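Local coordinates for protein aldehyde dehydrogenase (Staphylococcus aureus, PDB 6K10) that catalyses the NAD-dependent oxidation of 4,4'-diaponeurosporen-4-al to 4,4'-diaponeurosporenoic acid, a step in the biosynthesis of the protective carotenoid staphyloxanthin, at residues 50-55 / 69-74; 118-121 / 126-129; 262-267 / 351-356; 302-307 / 336-341. The protein carries 1 engineered substitution. One frame throughout, in Å; residues are numbered along the deposited sequence.

Contact 1 of 4, residues 50-55 / 69-74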
loop_
_atom_site.group_PDB
_atom_site.type_symbol
_atom_site.label_atom_id
_atom_site.label_comp_id
_atom_site.label_asym_id
_atom_site.label_seq_id
_atom_site.Cartn_x
_atom_site.Cartn_y
_atom_site.Cartn_z
ATOM N N ASP A 50 33.350 5.065 13.160
ATOM C CA ASP A 50 32.515 5.050 14.356
ATOM C C ASP A 50 31.329 4.107 14.204
ATOM O O ASP A 50 30.911 3.477 15.183
ATOM C CB ASP A 50 32.028 6.465 14.678
ATOM C CG ASP A 50 33.097 7.517 14.448
ATOM O OD1 ASP A 50 33.399 7.825 13.274
ATOM O OD2 ASP A 50 33.644 8.037 15.444
ATOM N N ILE A 51 30.772 4.001 12.997
ATOM C CA ILE A 51 29.669 3.071 12.771
ATOM C C ILE A 51 30.148 1.634 12.928
ATOM O O ILE A 51 29.492 0.811 13.577
ATOM C CB ILE A 51 29.041 3.306 11.386
ATOM C CG1 ILE A 51 28.496 4.730 11.283
ATOM C CG2 ILE A 51 27.927 2.302 11.134
ATOM C CD1 ILE A 51 28.297 5.196 9.857
ATOM N N LEU A 52 31.297 1.309 12.327
ATOM C CA LEU A 52 31.852 -0.034 12.471
ATOM C C LEU A 52 32.148 -0.356 13.929
ATOM O O LEU A 52 31.890 -1.474 14.391
ATOM C CB LEU A 52 33.121 -0.176 11.626
ATOM C CG LEU A 52 32.968 -0.173 10.103
ATOM C CD1 LEU A 52 34.335 -0.139 9.433
ATOM C CD2 LEU A 52 32.179 -1.388 9.640
ATOM N N GLU A 53 32.690 0.613 14.673
ATOM C CA GLU A 53 32.973 0.393 16.088
ATOM C C GLU A 53 31.692 0.134 16.869
ATOM O O GLU A 53 31.633 -0.773 17.708
ATOM C CB GLU A 53 33.713 1.598 16.671
ATOM C CG GLU A 53 35.199 1.638 16.370
ATOM C CD GLU A 53 35.735 3.056 16.296
ATOM O OE1 GLU A 53 35.392 3.870 17.180
ATOM O OE2 GLU A 53 36.509 3.354 15.362
ATOM N N ALA A 54 30.654 0.932 16.608
ATOM C CA ALA A 54 29.397 0.783 17.334
ATOM C C ALA A 54 28.731 -0.552 17.025
ATOM O O ALA A 54 28.220 -1.222 17.931
ATOM C CB ALA A 54 28.463 1.944 16.998
ATOM N N LEU A 55 28.722 -0.954 15.751
ATOM C CA LEU A 55 28.169 -2.254 15.389
ATOM C C LEU A 55 28.957 -3.383 16.039
ATOM O O LEU A 55 28.384 -4.403 16.441
ATOM C CB LEU A 55 28.159 -2.411 13.868
ATOM C CG LEU A 55 27.178 -1.504 13.123
ATOM C CD1 LEU A 55 27.480 -1.479 11.630
ATOM C CD2 LEU A 55 25.752 -1.961 13.377
ATOM N N THR A 69 26.208 -5.668 5.004
ATOM C CA THR A 69 24.812 -5.653 5.419
ATOM C C THR A 69 24.341 -4.328 6.001
ATOM O O THR A 69 23.135 -4.169 6.220
ATOM C CB THR A 69 24.544 -6.765 6.448
ATOM O OG1 THR A 69 25.259 -6.489 7.659
ATOM C CG2 THR A 69 24.974 -8.118 5.901
ATOM N N GLU A 70 25.238 -3.376 6.270
ATOM C CA GLU A 70 24.797 -2.117 6.862
ATOM C C GLU A 70 25.361 -0.894 6.143
ATOM O O GLU A 70 24.596 -0.088 5.604
ATOM C CB GLU A 70 25.159 -2.062 8.352
ATOM C CG GLU A 70 24.768 -3.306 9.139
ATOM C CD GLU A 70 23.781 -3.022 10.261
ATOM O OE1 GLU A 70 23.094 -1.982 10.212
ATOM O OE2 GLU A 70 23.689 -3.847 11.190
ATOM N N ILE A 71 26.683 -0.737 6.123
ATOM C CA ILE A 71 27.273 0.495 5.599
ATOM C C ILE A 71 27.315 0.482 4.077
ATOM O O ILE A 71 26.764 1.373 3.418
ATOM C CB ILE A 71 28.677 0.722 6.184
ATOM C CG1 ILE A 71 28.618 0.815 7.704
ATOM C CG2 ILE A 71 29.291 1.983 5.596
ATOM C CD1 ILE A 71 29.951 1.129 8.329
ATOM N N GLY A 72 27.997 -0.508 3.499
ATOM C CA GLY A 72 28.219 -0.498 2.062
ATOM C C GLY A 72 26.932 -0.544 1.265
ATOM O O GLY A 72 26.786 0.157 0.260
ATOM N N ILE A 73 25.979 -1.369 1.703
ATOM C CA ILE A 73 24.708 -1.474 0.999
ATOM C C ILE A 73 23.944 -0.157 1.066
ATOM O O ILE A 73 23.208 0.190 0.134
ATOM C CB ILE A 73 23.893 -2.651 1.570
ATOM C CG1 ILE A 73 22.617 -2.879 0.762
ATOM C CG2 ILE A 73 23.570 -2.427 3.040
ATOM C CD1 ILE A 73 22.074 -4.283 0.891
ATOM N N THR A 74 24.118 0.606 2.148
ATOM C CA THR A 74 23.462 1.905 2.260
ATOM C C THR A 74 24.106 2.924 1.328
ATOM O O THR A 74 23.410 3.660 0.621
ATOM C CB THR A 74 23.509 2.391 3.709
ATOM O OG1 THR A 74 22.805 1.462 4.543
ATOM C CG2 THR A 74 22.871 3.769 3.842
#

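Contact 2 of 4, residues 118-121 / 126-129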
loop_
_atom_site.group_PDB
_atom_site.type_symbol
_atom_site.label_atom_id
_atom_site.label_comp_id
_atom_site.label_asym_id
_atom_site.label_seq_id
_atom_site.Cartn_x
_atom_site.Cartn_y
_atom_site.Cartn_z
ATOM N N ILE A 118 10.827 3.727 12.338
ATOM C CA ILE A 118 11.176 2.985 13.545
ATOM C C ILE A 118 12.060 1.815 13.141
ATOM O O ILE A 118 11.696 1.033 12.256
ATOM C CB ILE A 118 9.923 2.486 14.288
ATOM C CG1 ILE A 118 9.015 3.654 14.668
ATOM C CG2 ILE A 118 10.312 1.680 15.520
ATOM C CD1 ILE A 118 7.610 3.224 15.054
ATOM N N ALA A 119 13.214 1.684 13.795
ATOM C CA ALA A 119 14.148 0.636 13.427
ATOM C C ALA A 119 14.507 -0.234 14.622
ATOM O O ALA A 119 14.658 0.276 15.734
ATOM C CB ALA A 119 15.427 1.226 12.834
ATOM N N PRO A 120 14.674 -1.548 14.419
ATOM C CA PRO A 120 14.998 -2.440 15.536
ATOM C C PRO A 120 16.497 -2.590 15.743
ATOM O O PRO A 120 17.285 -1.843 15.155
ATOM C CB PRO A 120 14.355 -3.761 15.109
ATOM C CG PRO A 120 14.533 -3.754 13.621
ATOM C CD PRO A 120 14.457 -2.304 13.174
ATOM N N PHE A 121 16.905 -3.561 16.561
ATOM C CA PHE A 121 18.290 -3.684 17.001
ATOM C C PHE A 121 19.180 -4.493 16.063
ATOM O O PHE A 121 20.406 -4.361 16.154
ATOM C CB PHE A 121 18.343 -4.328 18.398
ATOM C CG PHE A 121 18.033 -5.812 18.398
ATOM C CD1 PHE A 121 19.012 -6.747 18.091
ATOM C CD2 PHE A 121 16.775 -6.271 18.737
ATOM C CE1 PHE A 121 18.734 -8.098 18.089
ATOM C CE2 PHE A 121 16.496 -7.626 18.749
ATOM C CZ PHE A 121 17.479 -8.542 18.428
ATOM N N GLN A 126 21.282 -0.120 8.902
ATOM C CA GLN A 126 20.624 -0.299 7.608
ATOM C C GLN A 126 19.119 -0.086 7.700
ATOM O O GLN A 126 18.515 0.516 6.803
ATOM C CB GLN A 126 20.938 -1.689 7.047
ATOM C CG GLN A 126 19.890 -2.251 6.093
ATOM C CD GLN A 126 19.930 -1.622 4.714
ATOM O OE1 GLN A 126 20.781 -0.780 4.422
ATOM N NE2 GLN A 126 19.007 -2.033 3.854
ATOM N N LEU A 127 18.496 -0.557 8.778
ATOM C CA LEU A 127 17.051 -0.416 8.898
ATOM C C LEU A 127 16.619 0.989 9.289
ATOM O O LEU A 127 15.417 1.269 9.289
ATOM C CB LEU A 127 16.508 -1.450 9.883
ATOM C CG LEU A 127 16.754 -2.889 9.414
ATOM C CD1 LEU A 127 16.498 -3.892 10.529
ATOM C CD2 LEU A 127 15.894 -3.203 8.199
ATOM N N VAL A 128 17.555 1.867 9.628
ATOM C CA VAL A 128 17.266 3.297 9.682
ATOM C C VAL A 128 17.414 3.944 8.309
ATOM O O VAL A 128 16.531 4.680 7.858
ATOM C CB VAL A 128 18.170 3.992 10.728
ATOM C CG1 VAL A 128 18.211 5.498 10.479
ATOM C CG2 VAL A 128 17.683 3.722 12.141
ATOM N N PHE A 129 18.512 3.648 7.608
ATOM C CA PHE A 129 18.892 4.500 6.487
ATOM C C PHE A 129 18.329 4.057 5.143
ATOM O O PHE A 129 18.105 4.911 4.276
ATOM C CB PHE A 129 20.417 4.626 6.430
ATOM C CG PHE A 129 20.977 5.526 7.504
ATOM C CD1 PHE A 129 21.008 6.892 7.306
ATOM C CD2 PHE A 129 21.437 5.022 8.707
ATOM C CE1 PHE A 129 21.496 7.741 8.275
ATOM C CE2 PHE A 129 21.927 5.870 9.684
ATOM C CZ PHE A 129 21.959 7.233 9.467
HETATM O O HOH W 1 12.823 0.265 9.802
#

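Contact 3 of 4, residues 262-267 / 351-356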
loop_
_atom_site.group_PDB
_atom_site.type_symbol
_atom_site.label_atom_id
_atom_site.label_comp_id
_atom_site.label_asym_id
_atom_site.label_seq_id
_atom_site.Cartn_x
_atom_site.Cartn_y
_atom_site.Cartn_z
ATOM N N SER A 262 14.776 -39.074 4.056
ATOM C CA SER A 262 15.846 -39.838 3.425
ATOM C C SER A 262 17.183 -39.105 3.408
ATOM O O SER A 262 18.213 -39.738 3.152
ATOM C CB SER A 262 15.441 -40.209 1.996
ATOM O OG SER A 262 15.397 -39.062 1.165
ATOM N N VAL A 263 17.201 -37.798 3.668
ATOM C CA VAL A 263 18.443 -37.041 3.562
ATOM C C VAL A 263 18.701 -36.215 4.815
ATOM O O VAL A 263 19.579 -35.345 4.816
ATOM C CB VAL A 263 18.434 -36.136 2.314
ATOM C CG1 VAL A 263 18.400 -36.972 1.041
ATOM C CG2 VAL A 263 17.251 -35.183 2.363
ATOM N N LYS A 264 17.950 -36.474 5.891
ATOM C CA LYS A 264 18.170 -35.731 7.131
ATOM C C LYS A 264 19.595 -35.899 7.636
ATOM O O LYS A 264 20.290 -34.918 7.920
ATOM C CB LYS A 264 17.199 -36.170 8.226
ATOM C CG LYS A 264 17.574 -35.533 9.574
ATOM C CD LYS A 264 16.677 -35.951 10.720
ATOM C CE LYS A 264 16.816 -37.419 11.083
ATOM N NZ LYS A 264 18.140 -37.727 11.681
ATOM N N ASP A 265 20.036 -37.148 7.786
ATOM C CA ASP A 265 21.359 -37.391 8.347
ATOM C C ASP A 265 22.451 -36.834 7.444
ATOM O O ASP A 265 23.471 -36.331 7.930
ATOM C CB ASP A 265 21.557 -38.886 8.590
ATOM C CG ASP A 265 20.673 -39.411 9.704
ATOM O OD1 ASP A 265 20.419 -38.657 10.670
ATOM O OD2 ASP A 265 20.225 -40.571 9.612
ATOM N N ASP A 266 22.252 -36.905 6.125
ATOM C CA ASP A 266 23.183 -36.259 5.206
ATOM C C ASP A 266 23.242 -34.758 5.453
ATOM O O ASP A 266 24.325 -34.160 5.441
ATOM C CB ASP A 266 22.779 -36.536 3.758
ATOM C CG ASP A 266 23.009 -37.977 3.349
ATOM O OD1 ASP A 266 23.948 -38.609 3.876
ATOM O OD2 ASP A 266 22.248 -38.474 2.494
ATOM N N LEU A 267 22.085 -34.131 5.678
ATOM C CA LEU A 267 22.056 -32.687 5.886
ATOM C C LEU A 267 22.755 -32.301 7.181
ATOM O O LEU A 267 23.520 -31.329 7.216
ATOM C CB LEU A 267 20.614 -32.184 5.889
ATOM C CG LEU A 267 20.462 -30.670 6.035
ATOM C CD1 LEU A 267 21.084 -29.954 4.843
ATOM C CD2 LEU A 267 19.002 -30.288 6.204
ATOM N N ILE A 351 15.755 -28.995 13.223
ATOM C CA ILE A 351 15.600 -29.789 12.009
ATOM C C ILE A 351 14.462 -30.779 12.231
ATOM O O ILE A 351 14.546 -31.641 13.114
ATOM C CB ILE A 351 16.905 -30.512 11.642
ATOM C CG1 ILE A 351 18.003 -29.489 11.334
ATOM C CG2 ILE A 351 16.694 -31.449 10.464
ATOM C CD1 ILE A 351 19.390 -30.079 11.273
ATOM N N LEU A 352 13.402 -30.645 11.438
ATOM C CA LEU A 352 12.255 -31.540 11.473
ATOM C C LEU A 352 12.184 -32.325 10.171
ATOM O O LEU A 352 12.560 -31.824 9.108
ATOM C CB LEU A 352 10.942 -30.770 11.673
ATOM C CG LEU A 352 10.692 -29.952 12.945
ATOM C CD1 LEU A 352 11.454 -28.631 12.942
ATOM C CD2 LEU A 352 9.198 -29.708 13.124
ATOM N N THR A 353 11.692 -33.558 10.252
ATOM C CA THR A 353 11.589 -34.412 9.078
ATOM C C THR A 353 10.155 -34.482 8.569
ATOM O O THR A 353 9.196 -34.302 9.322
ATOM C CB THR A 353 12.083 -35.829 9.373
ATOM O OG1 THR A 353 11.207 -36.459 10.315
ATOM C CG2 THR A 353 13.462 -35.782 9.947
ATOM N N TYR A 354 10.026 -34.750 7.272
ATOM C CA TYR A 354 8.736 -34.978 6.641
ATOM C C TYR A 354 8.885 -36.121 5.648
ATOM O O TYR A 354 9.989 -36.436 5.200
ATOM C CB TYR A 354 8.210 -33.703 5.958
ATOM C CG TYR A 354 8.935 -33.308 4.686
ATOM C CD1 TYR A 354 8.539 -33.809 3.454
ATOM C CD2 TYR A 354 10.008 -32.424 4.717
ATOM C CE1 TYR A 354 9.189 -33.451 2.290
ATOM C CE2 TYR A 354 10.667 -32.058 3.554
ATOM C CZ TYR A 354 10.251 -32.578 2.345
ATOM O OH TYR A 354 10.892 -32.225 1.181
ATOM N N GLN A 355 7.762 -36.753 5.308
ATOM C CA GLN A 355 7.797 -37.882 4.386
ATOM C C GLN A 355 7.381 -37.514 2.970
ATOM O O GLN A 355 7.860 -38.130 2.014
ATOM C CB GLN A 355 6.904 -39.023 4.896
ATOM C CG GLN A 355 7.486 -39.771 6.077
ATOM C CD GLN A 355 6.846 -41.134 6.278
ATOM N N SER A 356 6.492 -36.534 2.811
ATOM C CA SER A 356 6.062 -36.087 1.494
ATOM C C SER A 356 5.908 -34.575 1.503
ATOM O O SER A 356 5.633 -33.969 2.541
ATOM C CB SER A 356 4.748 -36.758 1.053
ATOM O OG SER A 356 3.628 -36.306 1.799
#

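Contact 4 of 4, residues 302-307 / 336-341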
loop_
_atom_site.group_PDB
_atom_site.type_symbol
_atom_site.label_atom_id
_atom_site.label_comp_id
_atom_site.label_asym_id
_atom_site.label_seq_id
_atom_site.Cartn_x
_atom_site.Cartn_y
_atom_site.Cartn_z
ATOM N N THR A 302 19.360 -18.987 25.596
ATOM C CA THR A 302 19.890 -20.074 26.417
ATOM C C THR A 302 18.771 -20.839 27.112
ATOM O O THR A 302 18.918 -22.035 27.388
ATOM C CB THR A 302 20.891 -19.549 27.450
ATOM O OG1 THR A 302 20.241 -18.645 28.351
ATOM C CG2 THR A 302 22.053 -18.844 26.765
ATOM N N SER A 303 17.650 -20.173 27.401
ATOM C CA SER A 303 16.475 -20.895 27.875
ATOM C C SER A 303 15.985 -21.878 26.819
ATOM O O SER A 303 15.624 -23.017 27.137
ATOM C CB SER A 303 15.368 -19.910 28.255
ATOM O OG SER A 303 14.279 -20.576 28.872
ATOM N N LEU A 304 15.981 -21.459 25.551
ATOM C CA LEU A 304 15.605 -22.365 24.471
ATOM C C LEU A 304 16.612 -23.501 24.328
ATOM O O LEU A 304 16.228 -24.649 24.075
ATOM C CB LEU A 304 15.472 -21.587 23.162
ATOM C CG LEU A 304 14.237 -20.688 23.072
ATOM C CD1 LEU A 304 14.397 -19.645 21.979
ATOM C CD2 LEU A 304 12.996 -21.530 22.821
ATOM N N LEU A 305 17.907 -23.199 24.477
ATOM C CA LEU A 305 18.923 -24.249 24.475
ATOM C C LEU A 305 18.643 -25.277 25.562
ATOM O O LEU A 305 18.733 -26.489 25.329
ATOM C CB LEU A 305 20.314 -23.645 24.678
ATOM C CG LEU A 305 21.115 -23.091 23.501
ATOM C CD1 LEU A 305 22.448 -22.553 24.004
ATOM C CD2 LEU A 305 21.336 -24.159 22.443
ATOM N N ASN A 306 18.309 -24.805 26.764
ATOM C CA ASN A 306 18.013 -25.712 27.867
ATOM C C ASN A 306 16.802 -26.582 27.555
ATOM O O ASN A 306 16.778 -27.770 27.898
ATOM C CB ASN A 306 17.792 -24.910 29.150
ATOM C CG ASN A 306 17.464 -25.789 30.338
ATOM O OD1 ASN A 306 18.350 -26.396 30.940
ATOM N ND2 ASN A 306 16.185 -25.860 30.686
ATOM N N SER A 307 15.792 -26.011 26.894
ATOM C CA SER A 307 14.602 -26.778 26.540
ATOM C C SER A 307 14.908 -27.872 25.524
ATOM O O SER A 307 14.278 -28.934 25.551
ATOM C CB SER A 307 13.521 -25.846 25.991
ATOM O OG SER A 307 13.829 -25.435 24.668
ATOM N N ASP A 336 5.601 -29.595 19.074
ATOM C CA ASP A 336 5.442 -29.275 20.487
ATOM C C ASP A 336 6.646 -28.557 21.074
ATOM O O ASP A 336 6.514 -27.919 22.124
ATOM C CB ASP A 336 5.204 -30.546 21.304
ATOM C CG ASP A 336 3.951 -31.279 20.897
ATOM O OD1 ASP A 336 2.936 -30.613 20.606
ATOM O OD2 ASP A 336 3.980 -32.527 20.885
ATOM N N SER A 337 7.810 -28.663 20.437
ATOM C CA SER A 337 9.041 -28.155 21.026
ATOM C C SER A 337 8.936 -26.661 21.303
ATOM O O SER A 337 8.315 -25.914 20.544
ATOM C CB SER A 337 10.220 -28.433 20.094
ATOM O OG SER A 337 10.550 -29.811 20.081
ATOM N N ALA A 338 9.547 -26.231 22.411
ATOM C CA ALA A 338 9.598 -24.807 22.725
ATOM C C ALA A 338 10.254 -24.024 21.596
ATOM O O ALA A 338 9.870 -22.883 21.313
ATOM C CB ALA A 338 10.349 -24.585 24.037
ATOM N N ILE A 339 11.238 -24.632 20.929
ATOM C CA ILE A 339 11.944 -23.966 19.843
ATOM C C ILE A 339 11.047 -23.740 18.630
ATOM O O ILE A 339 11.371 -22.912 17.771
ATOM C CB ILE A 339 13.199 -24.782 19.472
ATOM C CG1 ILE A 339 14.166 -23.943 18.636
ATOM C CG2 ILE A 339 12.817 -26.056 18.736
ATOM C CD1 ILE A 339 14.887 -22.882 19.430
ATOM N N MET A 340 9.918 -24.440 18.536
ATOM C CA MET A 340 8.985 -24.258 17.433
ATOM C C MET A 340 7.789 -23.391 17.808
ATOM O O MET A 340 6.832 -23.303 17.031
ATOM C CB MET A 340 8.506 -25.615 16.914
ATOM C CG MET A 340 9.577 -26.403 16.184
ATOM S SD MET A 340 10.312 -25.470 14.825
ATOM C CE MET A 340 8.877 -25.222 13.783
ATOM N N GLN A 341 7.823 -22.744 18.974
ATOM C CA GLN A 341 6.724 -21.906 19.426
ATOM C C GLN A 341 6.998 -20.415 19.291
ATOM O O GLN A 341 6.067 -19.617 19.453
ATOM C CB GLN A 341 6.381 -22.213 20.893
ATOM C CG GLN A 341 6.203 -23.686 21.197
ATOM C CD GLN A 341 5.172 -24.348 20.305
ATOM O OE1 GLN A 341 4.100 -23.796 20.059
ATOM N NE2 GLN A 341 5.496 -25.536 19.812
#

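Contact 1 of 4, residues 50-55 / 69-74
The helical turns carrying Ile51, Leu52 and Leu55 face those carrying Glu70 and Ile71 in a nearly antiparallel arrangement, their local axes inclined at 152° and approaching to 10.8 Å. That spacing is wide enough for branched side chains to fill the gap from both helices. Ile71 reaches furthest across: its CD1 lies 3.7 Å from CG2 of Ile51 and 3.6 Å from CD2 of Leu52, so that one methyl touches two neighbouring residues of the facing helix. Leu52 meets it at about a right angle. On Ile51, with CG1 at chi1 -60°, CG2 stands anti to the backbone N and is the branch that touches.

Beside this apolar patch, Leu55 and Glu70 approach from opposite directions, and CD2 of Leu55 rests 3.5 Å from OE2 of Glu70. A bend at chi2 (-119°) turns the carboxylate, which still lies against the leucine methyl, toward its polar partners: Lys61 pairs with OE2, while OE1 accepts the backbone N-H groups of Phe125 and Gln126. A buried acid suits this position, because it receives amides at the start of the next helix, and the lysine and helix end would probably favour its ionised form. Thr74 fastens to its own helix, OG1 donating to Glu70 O over 2.6 Å, nearly along the C=O axis. The same helix also reaches the other subunit, where Ile73 packs on Phe464 of that chain. Helices 48-59 and 63-89 thus form an antiparallel helical hairpin within the aldehyde dehydrogenase fold.

Contact 2 of 4, residues 118-121 / 126-129
Ala119 and Pro120 meet Leu127 and Val128 at a beta-alpha junction, where the end of strand 104-118 turns into helix 126-138; the helix then leads to the parallel strand 141-145 in the beta-alpha-beta manner of the Rossmann-like sheet. Nearest of all, CB of Ala119 lies 3.4 Å from CG2 of Val128, a tight fit for two methyl groups. The same CB is 3.5 Å from the carbonyl O of Leu127, and so close an approach of the two backbones suits a side chain of a single carbon. The torsion of Val128 (chi1 162°) places CG2 anti to its carbonyl carbon, where it meets the alanine. The flank of the Pro120 ring, CG and CD, touches CD1 of Leu127, with the CG pair 3.7 Å apart; the two side chains cross at about a right angle.

Further out, Thr194 of the adjacent strand 190-194 touches both Pro120 and Leu127, Tyr422 packs on Leu127, and Ile157 of helix 151-164 supports Val128. The predicted catalytic Glu217 and the engineered Ser251, at the other predicted active-site position, each have a side chain about 7 Å from that of Leu127, which places this packing close to the predicted active site. A water joins the backbones, donating to both carbonyls, its oxygen 2.8 Å from each of Ile118 O and Leu127 O.

Contact 3 of 4, residues 262-267 / 351-356
Lys264 and Thr353 form the close part of this contact: CD of the lysine sits 3.3 Å from CG2 of the threonine, tighter than ordinary van der Waals packing, while the neighbouring CE is 3.9 Å from the same methyl. The two side chains run aslant of one another. Lys264 leaves the helix with CG anti to its backbone N (chi1 172°) and then bends at its third and fourth torsions, curling its aliphatic length around the threonine methyl. Thr353 presents CG2 by holding it anti to its carbonyl carbon. A beta-branched residue with one methyl and one hydroxyl suits an exposed strand position of this kind.

The fit slackens toward the interior. CG2 of Ile351 comes only within 4.3 Å of Lys264 CG, and Leu267, although directed at the strand, stays 5.0 Å away at its nearest. Both belong to a wider hydrophobic layer: Val259 of strand 256-260 touches Ile351, Lys264 and Leu267, and Ile268 and Leu271 of the same helix also cover Ile351. Here the first turn of helix 264-279, with Val263 at its N-cap position, lies against the parallel strands 256-260 and 348-354, an ordinary helix-on-sheet layer of an alpha/beta domain, away from the active site.

On the exposed side the lysine ends in charge. NZ makes a salt bridge and hydrogen bond to Asp265 OD1 at 2.7 Å, meeting that oxygen from 39° above the carboxylate plane, and a second salt bridge to Asp331 OD2. Lysine therefore does two jobs, its methylenes making the dispersion contact with the strand and its ammonium group being shared between two acids, an arrangement that would probably keep it protonated.

Contact 4 of 4, residues 302-307 / 336-341
Leu304 and Ile339 cross obliquely, CB of the leucine lying 4.0 Å from CD1 of the isoleucine. The isoleucine starts out at a tangent to the helix but swings its longer branch back to it: CG1 is anti to the backbone N (chi1 -164°), and a turn at the second torsion carries CD1 onto the leucine. Leu304 CD2 also rests on the backbone of the facing turn, 3.7 Å from Ala338 O and 4.2 Å from Ala338 CB. A large apolar residue on the helix is thus matched by a small one on the short 3-10 turn, where a compact methyl lets the two backbones come close.

Nearer the surface, Ser307 faces the same alanine, its OG 3.6 Å from Ala338 CB. The hydroxyl is directed to its own helix, donating to Leu304 O at 2.6 Å, tilted 21° from the carbonyl plane; this bond to its own backbone satisfies the hydroxyl where it lies beside a methyl that offers it no polar partner. The facing turn is braced in turn by Gln341, whose NE2 donates to Ser337 O at 2.9 Å. Met340 N reaches that oxygen from the opposite face, so one carbonyl holds the turn from two sides.

Outward from the pair, the C-terminal end of helix 295-307 lies over the sheet, with Leu305 on Ile325 and Thr328 of strand 324-330 and on Ile348. Ile339 lies between Leu304 of the helix and Leu330, Ile348 and Pro350 of the two parallel strands 324-330 and 348-354, so this turn of the connection is packed between helix and sheet.

How the contacts relate
Contacts 1 and 2 lie in the buried interior and touch each other: the acid of contact 1 bonds to the start of the helix of contact 2, so the helical hairpin is tied to the helix beside the active site. Contacts 3 and 4 are partly exposed and lie away from the annotated sites; contact 3 includes strand 348-354, and contact 4 packs against it, Leu352 CD1 and Met340 SD meeting at 3.9 Å. Contact 1 joins helix to helix, contact 2 loop to helix, contact 3 helix to strand and contact 4 helix to 3-10 turn. All four rest mainly on apolar packing. Their polar supplements differ: a buried carboxylate, a bridging water, an ammonium group near the surface shared by two acids, and side chains bonded to backbone carbonyls of their own segments, respectively.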